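PDB 2HKV: hypothetical protein from Exiguobacterium sibiricum, which is of unknown function but belongs to the DinB superfamily, whose members are typically metal-binding helical-bundle proteins, and holds a nickel ion. Local coordinates for the interface of chains A and B. Numbering follows the deposited sequence. Chains: chain A/B, Hypothetical protein.

Contact 1: the interface of chains A and B. Residues chain A 36-37, 134, 137-138; chain B 36-37, 134, 137-138.
The C-terminal ends of the two helices 114-138 of this DinB-family protein meet across the two-fold axis, each against residues 36-37 of the partner, B:Pro36 and B:Ile37 for the helix of chain A. At the axis the carboxylates of A:Asp134 and B:Asp134 point at each other, the two side chains crossing obliquely and the carboxylate planes turned 75° apart. In each, CG lies beside the backbone N and anti to the carbonyl carbon (chi1 -71°), which carries the group toward its twin. The carboxylate oxygens A:Asp134 OD2 and B:Asp134 OD2 are 2.4 Å apart, too close for two fully charged acceptors. A proton shared between them, giving a very short hydrogen bond, is a likely reading, although protons are not seen; otherwise the pair would clash.

Around this polar pair lies a hydrocarbon collar that would probably favour a protonated acid by lowering the local polarity. A:Ile37 crosses B:Asp134 at about a right angle and sets its terminal methyl CD1 3.7 Å from the methylene CB of B:Asp134, the aliphatic part of the acid. A beta-branched residue suits this place because its two branches serve different neighbours: CD1 meets CB and CG of B:Asp134 and CG1 meets CD2 of B:Leu138, whereas the methyl CG2, anti to the backbone N, lies 4.1 Å from CB of B:Asn137. That asparagine thus contributes its methylene rather than its amide to the contact. This packing of A:Ile37 on B:Asp134, B:Asn137 and B:Leu138 has its twin in B:Ile37 on chain A.

A:Leu138 and B:Leu138 reach for one another tip to tip, their CD1 methyls 4.0 Å apart. The forked end of leucine lets the second methyl do other work: CD2 of A:Leu138 approaches the backbone carbonyl O of B:Pro36 at 3.9 Å, a van der Waals contact, besides touching CG1 of B:Ile37.

Contact 2: the interface of chains A and B. Residues chain A 126, 129, 133, 147-148; chain B 120, 123-124, 127.
Helix 114-138 of chain B in this DinB-family protein, which carries the metal-ligand histidine B:His124, packs here against the same helix and the C-terminal tail of chain A. The apolar core is a CH-pi contact: B:Val123 sets CB over the centre of the A:Tyr126 ring, 3.6 Å from its centroid, with its methyls spread over the same face. A branched, compact valine suits a flat ring. An alanine in place of A:Tyr126 would remove that ring and would probably loosen the seat of B:Val123 and uncover one face of the A:Arg129 guanidinium, over which CE2 now lies. The methyl CD2 of A:Leu133 stands at the edge of the B:His127 ring, in its plane, 3.9 Å from CE1.

Aromatic contacts come from A:Phe148, whose flat ring fits between two histidines, though the tail is poorly ordered. It meets B:His124 edge-to-face and presents CE2 over a face of B:His127, planes 90° apart.

Polar links run within chain A and through water. A:Arg129, bent at chi3 (67°), grips the carbonyl O of A:Leu147, also poorly ordered, end-on: NH1, 2.9 Å from that O, lies in the carbonyl plane on a lone pair, while NH2 comes from above it. The planar guanidinium leaves NE for water 1, 2.8 Å from both NE and the backbone O of A:Tyr126. B:His127 gives A:Phe148 a ring face and this bridging water a nitrogen, ND1, at 2.8 Å.

Contact 1: the interface of chains A and B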
ATOM      1  N   PRO A  36      -9.286  17.236  -4.386  1.00 41.57           N
ATOM      2  CA  PRO A  36      -8.408  17.355  -5.543  1.00 41.05           C
ATOM      3  C   PRO A  36      -8.769  16.393  -6.685  1.00 39.01           C
ATOM      4  O   PRO A  36      -8.410  16.658  -7.807  1.00 43.09           O
ATOM      5  CB  PRO A  36      -7.013  16.999  -4.974  1.00 43.94           C
ATOM      6  CG  PRO A  36      -7.133  17.098  -3.492  1.00 40.09           C
ATOM      7  CD  PRO A  36      -8.565  16.786  -3.183  1.00 40.52           C
ATOM      8  N   ILE A  37      -9.404  15.263  -6.390  1.00 40.03           N
ATOM      9  CA  ILE A  37      -9.888  14.347  -7.426  1.00 44.93           C
ATOM     10  C   ILE A  37     -11.420  14.337  -7.408  1.00 47.90           C
ATOM     11  O   ILE A  37     -12.032  13.715  -6.543  1.00 44.83           O
ATOM     12  CB  ILE A  37      -9.372  12.904  -7.198  1.00 43.47           C
ATOM     13  CG1 ILE A  37      -7.862  12.914  -6.942  1.00 41.38           C
ATOM     14  CG2 ILE A  37      -9.730  12.007  -8.370  1.00 45.55           C
ATOM     15  CD1 ILE A  37      -7.213  11.555  -7.073  1.00 42.92           C
ATOM     16  N   ASP A 134      -0.809  11.941  -2.770  1.00 34.91           N
ATOM     17  CA  ASP A 134      -1.191  12.469  -4.092  1.00 34.69           C
ATOM     18  C   ASP A 134      -2.057  13.731  -3.948  1.00 37.44           C
ATOM     19  O   ASP A 134      -1.870  14.687  -4.689  1.00 32.86           O
ATOM     20  CB  ASP A 134      -1.971  11.462  -4.910  1.00 37.99           C
ATOM     21  CG  ASP A 134      -1.130  10.312  -5.402  1.00 46.54           C
ATOM     22  OD1 ASP A 134       0.129  10.414  -5.378  1.00 45.76           O
ATOM     23  OD2 ASP A 134      -1.768   9.298  -5.846  1.00 43.27           O
ATOM     24  N   ASN A 137       0.203  16.649  -2.825  1.00 30.76           N
ATOM     25  CA  ASN A 137       1.013  17.056  -3.976  1.00 34.37           C
ATOM     26  C   ASN A 137       0.194  17.733  -5.085  1.00 33.32           C
ATOM     27  O   ASN A 137       0.659  18.701  -5.711  1.00 33.89           O
ATOM     28  CB  ASN A 137       1.770  15.864  -4.536  1.00 33.48           C
ATOM     29  CG  ASN A 137       3.004  15.509  -3.712  1.00 35.01           C
ATOM     30  OD1 ASN A 137       3.641  16.380  -3.109  1.00 39.19           O
ATOM     31  ND2 ASN A 137       3.324  14.231  -3.682  1.00 33.87           N
ATOM     32  N   LEU A 138      -1.023  17.265  -5.321  1.00 31.24           N
ATOM     33  CA  LEU A 138      -1.977  17.982  -6.202  1.00 30.61           C
ATOM     34  C   LEU A 138      -2.230  19.420  -5.717  1.00 31.06           C
ATOM     35  O   LEU A 138      -2.444  20.329  -6.511  1.00 31.73           O
ATOM     36  CB  LEU A 138      -3.312  17.266  -6.264  1.00 33.15           C
ATOM     37  CG  LEU A 138      -3.375  16.068  -7.242  1.00 33.48           C
ATOM     38  CD1 LEU A 138      -4.604  15.177  -7.005  1.00 36.00           C
ATOM     39  CD2 LEU A 138      -3.363  16.531  -8.629  1.00 31.94           C
TER
ATOM     40  N   PRO B  36      -0.701  13.705 -14.637  1.00 41.57           N
ATOM     41  CA  PRO B  36      -1.816  14.324 -13.934  1.00 41.05           C
ATOM     42  C   PRO B  36      -1.393  15.092 -12.673  1.00 39.01           C
ATOM     43  O   PRO B  36      -2.118  15.960 -12.247  1.00 43.09           O
ATOM     44  CB  PRO B  36      -2.708  13.120 -13.543  1.00 43.94           C
ATOM     45  CG  PRO B  36      -2.251  11.977 -14.384  1.00 40.09           C
ATOM     46  CD  PRO B  36      -0.802  12.235 -14.660  1.00 40.52           C
ATOM     47  N   ILE B  37      -0.276  14.730 -12.050  1.00 40.03           N
ATOM     48  CA  ILE B  37       0.261  15.480 -10.912  1.00 44.93           C
ATOM     49  C   ILE B  37       1.587  16.129 -11.322  1.00 47.90           C
ATOM     50  O   ILE B  37       2.615  15.460 -11.394  1.00 44.83           O
ATOM     51  CB  ILE B  37       0.507  14.561  -9.689  1.00 43.47           C
ATOM     52  CG1 ILE B  37      -0.727  13.695  -9.418  1.00 41.38           C
ATOM     53  CG2 ILE B  37       0.892  15.377  -8.465  1.00 45.55           C
ATOM     54  CD1 ILE B  37      -0.727  13.046  -8.052  1.00 42.92           C
ATOM     55  N   ASP B 134      -5.247   6.822  -8.766  1.00 34.91           N
ATOM     56  CA  ASP B 134      -5.503   8.269  -8.659  1.00 34.69           C
ATOM     57  C   ASP B 134      -5.270   8.968 -10.008  1.00 37.44           C
ATOM     58  O   ASP B 134      -6.045   9.835 -10.388  1.00 32.86           O
ATOM     59  CB  ASP B 134      -4.612   8.936  -7.632  1.00 37.99           C
ATOM     60  CG  ASP B 134      -4.966   8.577  -6.211  1.00 46.54           C
ATOM     61  OD1 ASP B 134      -6.087   8.044  -5.970  1.00 45.76           O
ATOM     62  OD2 ASP B 134      -4.095   8.868  -5.323  1.00 43.27           O
ATOM     63  N   ASN B 137      -8.182   8.072 -12.373  1.00 30.76           N
ATOM     64  CA  ASN B 137      -9.364   8.817 -11.931  1.00 34.37           C
ATOM     65  C   ASN B 137      -9.251  10.329 -12.168  1.00 33.32           C
ATOM     66  O   ASN B 137     -10.240  10.984 -12.540  1.00 33.89           O
ATOM     67  CB  ASN B 137      -9.645   8.535 -10.464  1.00 33.48           C
ATOM     68  CG  ASN B 137     -10.330   7.190 -10.244  1.00 35.01           C
ATOM     69  OD1 ASN B 137     -11.096   6.716 -11.091  1.00 39.19           O
ATOM     70  ND2 ASN B 137     -10.041   6.578  -9.112  1.00 33.87           N
ATOM     71  N   LEU B 138      -8.065  10.892 -11.990  1.00 31.24           N
ATOM     72  CA  LEU B 138      -7.794  12.289 -12.409  1.00 30.61           C
ATOM     73  C   LEU B 138      -8.072  12.499 -13.907  1.00 31.06           C
ATOM     74  O   LEU B 138      -8.497  13.569 -14.330  1.00 31.73           O
ATOM     75  CB  LEU B 138      -6.350  12.671 -12.142  1.00 33.15           C
ATOM     76  CG  LEU B 138      -6.036  13.091 -10.686  1.00 33.48           C
ATOM     77  CD1 LEU B 138      -4.528  13.119 -10.392  1.00 36.00           C
ATOM     78  CD2 LEU B 138      -6.620  14.399 -10.387  1.00 31.94           C
TER

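Contact 2: the interface of chains A and B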
ATOM      1  N   TYR A 126      -1.229   1.620   3.424  1.00 31.35           N
ATOM      2  CA  TYR A 126      -0.320   2.120   2.387  1.00 32.70           C
ATOM      3  C   TYR A 126      -1.096   2.581   1.172  1.00 34.10           C
ATOM      4  O   TYR A 126      -0.733   3.572   0.577  1.00 34.01           O
ATOM      5  CB  TYR A 126       0.750   1.055   2.041  1.00 33.34           C
ATOM      6  CG  TYR A 126       1.957   1.126   2.980  1.00 30.42           C
ATOM      7  CD1 TYR A 126       1.922   0.478   4.231  1.00 32.28           C
ATOM      8  CD2 TYR A 126       3.116   1.756   2.602  1.00 36.53           C
ATOM      9  CE1 TYR A 126       2.964   0.549   5.126  1.00 30.55           C
ATOM     10  CE2 TYR A 126       4.197   1.811   3.461  1.00 35.73           C
ATOM     11  CZ  TYR A 126       4.141   1.160   4.698  1.00 36.35           C
ATOM     12  OH  TYR A 126       5.228   1.229   5.532  1.00 37.53           O
ATOM     13  N   ARG A 129      -2.421   6.027   2.436  1.00 32.88           N
ATOM     14  CA  ARG A 129      -1.323   6.968   2.660  1.00 32.89           C
ATOM     15  C   ARG A 129      -0.902   7.562   1.298  1.00 30.05           C
ATOM     16  O   ARG A 129      -0.654   8.785   1.136  1.00 31.76           O
ATOM     17  CB  ARG A 129      -0.142   6.276   3.275  1.00 33.52           C
ATOM     18  CG  ARG A 129       0.971   7.248   3.703  1.00 35.84           C
ATOM     19  CD  ARG A 129       2.252   6.561   4.162  1.00 37.57           C
ATOM     20  NE  ARG A 129       2.911   5.863   3.054  1.00 36.02           N
ATOM     21  CZ  ARG A 129       4.196   5.541   3.034  1.00 37.88           C
ATOM     22  NH1 ARG A 129       4.971   5.793   4.068  1.00 40.26           N
ATOM     23  NH2 ARG A 129       4.676   4.892   1.986  1.00 38.13           N
ATOM     24  N   LEU A 133      -0.993  11.400   0.027  1.00 31.22           N
ATOM     25  CA  LEU A 133       0.199  12.027  -0.529  1.00 35.58           C
ATOM     26  C   LEU A 133      -0.097  12.675  -1.924  1.00 34.71           C
ATOM     27  O   LEU A 133       0.321  13.842  -2.218  1.00 35.33           O
ATOM     28  CB  LEU A 133       1.309  10.995  -0.644  1.00 37.48           C
ATOM     29  CG  LEU A 133       2.654  11.442  -1.220  1.00 42.26           C
ATOM     30  CD1 LEU A 133       3.458  12.131  -0.142  1.00 55.37           C
ATOM     31  CD2 LEU A 133       3.401  10.170  -1.740  1.00 44.52           C
ATOM     32  N   LEU A 147       9.311   8.153   2.559  1.00 78.36           N
ATOM     33  CA  LEU A 147       8.133   7.276   2.694  1.00 78.67           C
ATOM     34  C   LEU A 147       8.482   5.791   2.883  1.00 76.64           C
ATOM     35  O   LEU A 147       7.632   4.984   3.263  1.00 69.83           O
ATOM     36  CB  LEU A 147       7.229   7.424   1.455  1.00 79.44           C
ATOM     37  CG  LEU A 147       6.739   8.827   1.061  1.00 74.20           C
ATOM     38  CD1 LEU A 147       5.990   8.685  -0.242  1.00 70.75           C
ATOM     39  CD2 LEU A 147       5.873   9.481   2.135  1.00 61.63           C
ATOM     40  N   PHE A 148       9.726   5.444   2.570  1.00 79.22           N
ATOM     41  CA  PHE A 148      10.271   4.112   2.800  1.00 81.23           C
ATOM     42  C   PHE A 148      11.686   4.306   3.357  1.00 83.55           C
ATOM     43  O   PHE A 148      12.336   3.358   3.804  1.00 88.11           O
ATOM     44  CB  PHE A 148      10.303   3.298   1.492  1.00 79.73           C
ATOM     45  CG  PHE A 148       8.927   2.933   0.942  1.00 82.29           C
ATOM     46  CD1 PHE A 148       8.279   1.750   1.347  1.00 78.35           C
ATOM     47  CD2 PHE A 148       8.285   3.767   0.002  1.00 76.43           C
ATOM     48  CE1 PHE A 148       7.033   1.422   0.832  1.00 69.69           C
ATOM     49  CE2 PHE A 148       7.038   3.440  -0.508  1.00 63.06           C
ATOM     50  CZ  PHE A 148       6.403   2.276  -0.092  1.00 69.38           C
TER
ATOM     51  N   GLU B 120       7.960  -5.470   2.472  1.00 33.10           N
ATOM     52  CA  GLU B 120       8.257  -4.159   1.915  1.00 33.92           C
ATOM     53  C   GLU B 120       7.834  -4.088   0.466  1.00 35.75           C
ATOM     54  O   GLU B 120       7.275  -3.086   0.042  1.00 33.61           O
ATOM     55  CB  GLU B 120       9.747  -3.844   2.055  1.00 37.08           C
ATOM     56  CG  GLU B 120      10.195  -2.423   1.650  1.00 36.76           C
ATOM     57  CD  GLU B 120      10.208  -2.186   0.129  1.00 44.10           C
ATOM     58  OE1 GLU B 120      10.437  -3.159  -0.616  1.00 44.28           O
ATOM     59  OE2 GLU B 120      10.011  -1.041  -0.346  1.00 47.05           O
ATOM     60  N   VAL B 123       3.849  -3.722   0.283  1.00 32.49           N
ATOM     61  CA  VAL B 123       3.337  -2.392   0.561  1.00 33.88           C
ATOM     62  C   VAL B 123       3.806  -1.377  -0.463  1.00 33.73           C
ATOM     63  O   VAL B 123       3.087  -0.441  -0.755  1.00 33.80           O
ATOM     64  CB  VAL B 123       3.644  -1.906   2.032  1.00 36.37           C
ATOM     65  CG1 VAL B 123       2.981  -2.853   3.031  1.00 34.99           C
ATOM     66  CG2 VAL B 123       5.137  -1.776   2.328  1.00 32.77           C
ATOM     67  N   HIS B 124       5.003  -1.551  -1.027  1.00 32.74           N
ATOM     68  CA  HIS B 124       5.441  -0.710  -2.147  1.00 33.46           C
ATOM     69  C   HIS B 124       4.549  -0.864  -3.401  1.00 30.95           C
ATOM     70  O   HIS B 124       4.114   0.121  -4.018  1.00 32.48           O
ATOM     71  CB  HIS B 124       6.926  -1.046  -2.417  1.00 32.47           C
ATOM     72  CG  HIS B 124       7.592  -0.131  -3.355  1.00 32.80           C
ATOM     73  ND1 HIS B 124       8.783  -0.444  -3.952  1.00 32.62           N
ATOM     74  CD2 HIS B 124       7.238   1.086  -3.812  1.00 31.93           C
ATOM     75  CE1 HIS B 124       9.139   0.545  -4.738  1.00 35.88           C
ATOM     76  NE2 HIS B 124       8.220   1.480  -4.649  1.00 24.97           N
ATOM     77  N   HIS B 127       1.278   0.943  -2.594  1.00 34.38           N
ATOM     78  CA  HIS B 127       1.558   2.395  -2.712  1.00 30.97           C
ATOM     79  C   HIS B 127       1.396   2.880  -4.173  1.00 31.19           C
ATOM     80  O   HIS B 127       0.708   3.847  -4.458  1.00 32.08           O
ATOM     81  CB  HIS B 127       2.968   2.689  -2.175  1.00 32.85           C
ATOM     82  CG  HIS B 127       3.454   4.100  -2.395  1.00 34.43           C
ATOM     83  ND1 HIS B 127       3.069   5.150  -1.588  1.00 40.13           N
ATOM     84  CD2 HIS B 127       4.263   4.628  -3.346  1.00 35.09           C
ATOM     85  CE1 HIS B 127       3.645   6.267  -2.016  1.00 40.04           C
ATOM     86  NE2 HIS B 127       4.367   5.986  -3.089  1.00 37.24           N
TER
HETATM   87  O   HOH W   1       1.845   4.546   0.849  1.00 30.18           O

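Contacts 1 and 2 lie about 17 Å apart, measured between the centres of their C-alpha atoms, and share helix 114-138 of both chains. Contact 1 joins the C-terminal ends of the two helices at the two-fold axis, with the loop residues 36-37; contact 2 uses their middle and the chain's tail, and occurs a second time with the chains exchanged. Helix 114-138 thus contributes to both patches while also bearing metal ligands, so pairing and metal site could influence each other. The arrangement is consistent with a dimer, though the structure alone does not prove one in solution.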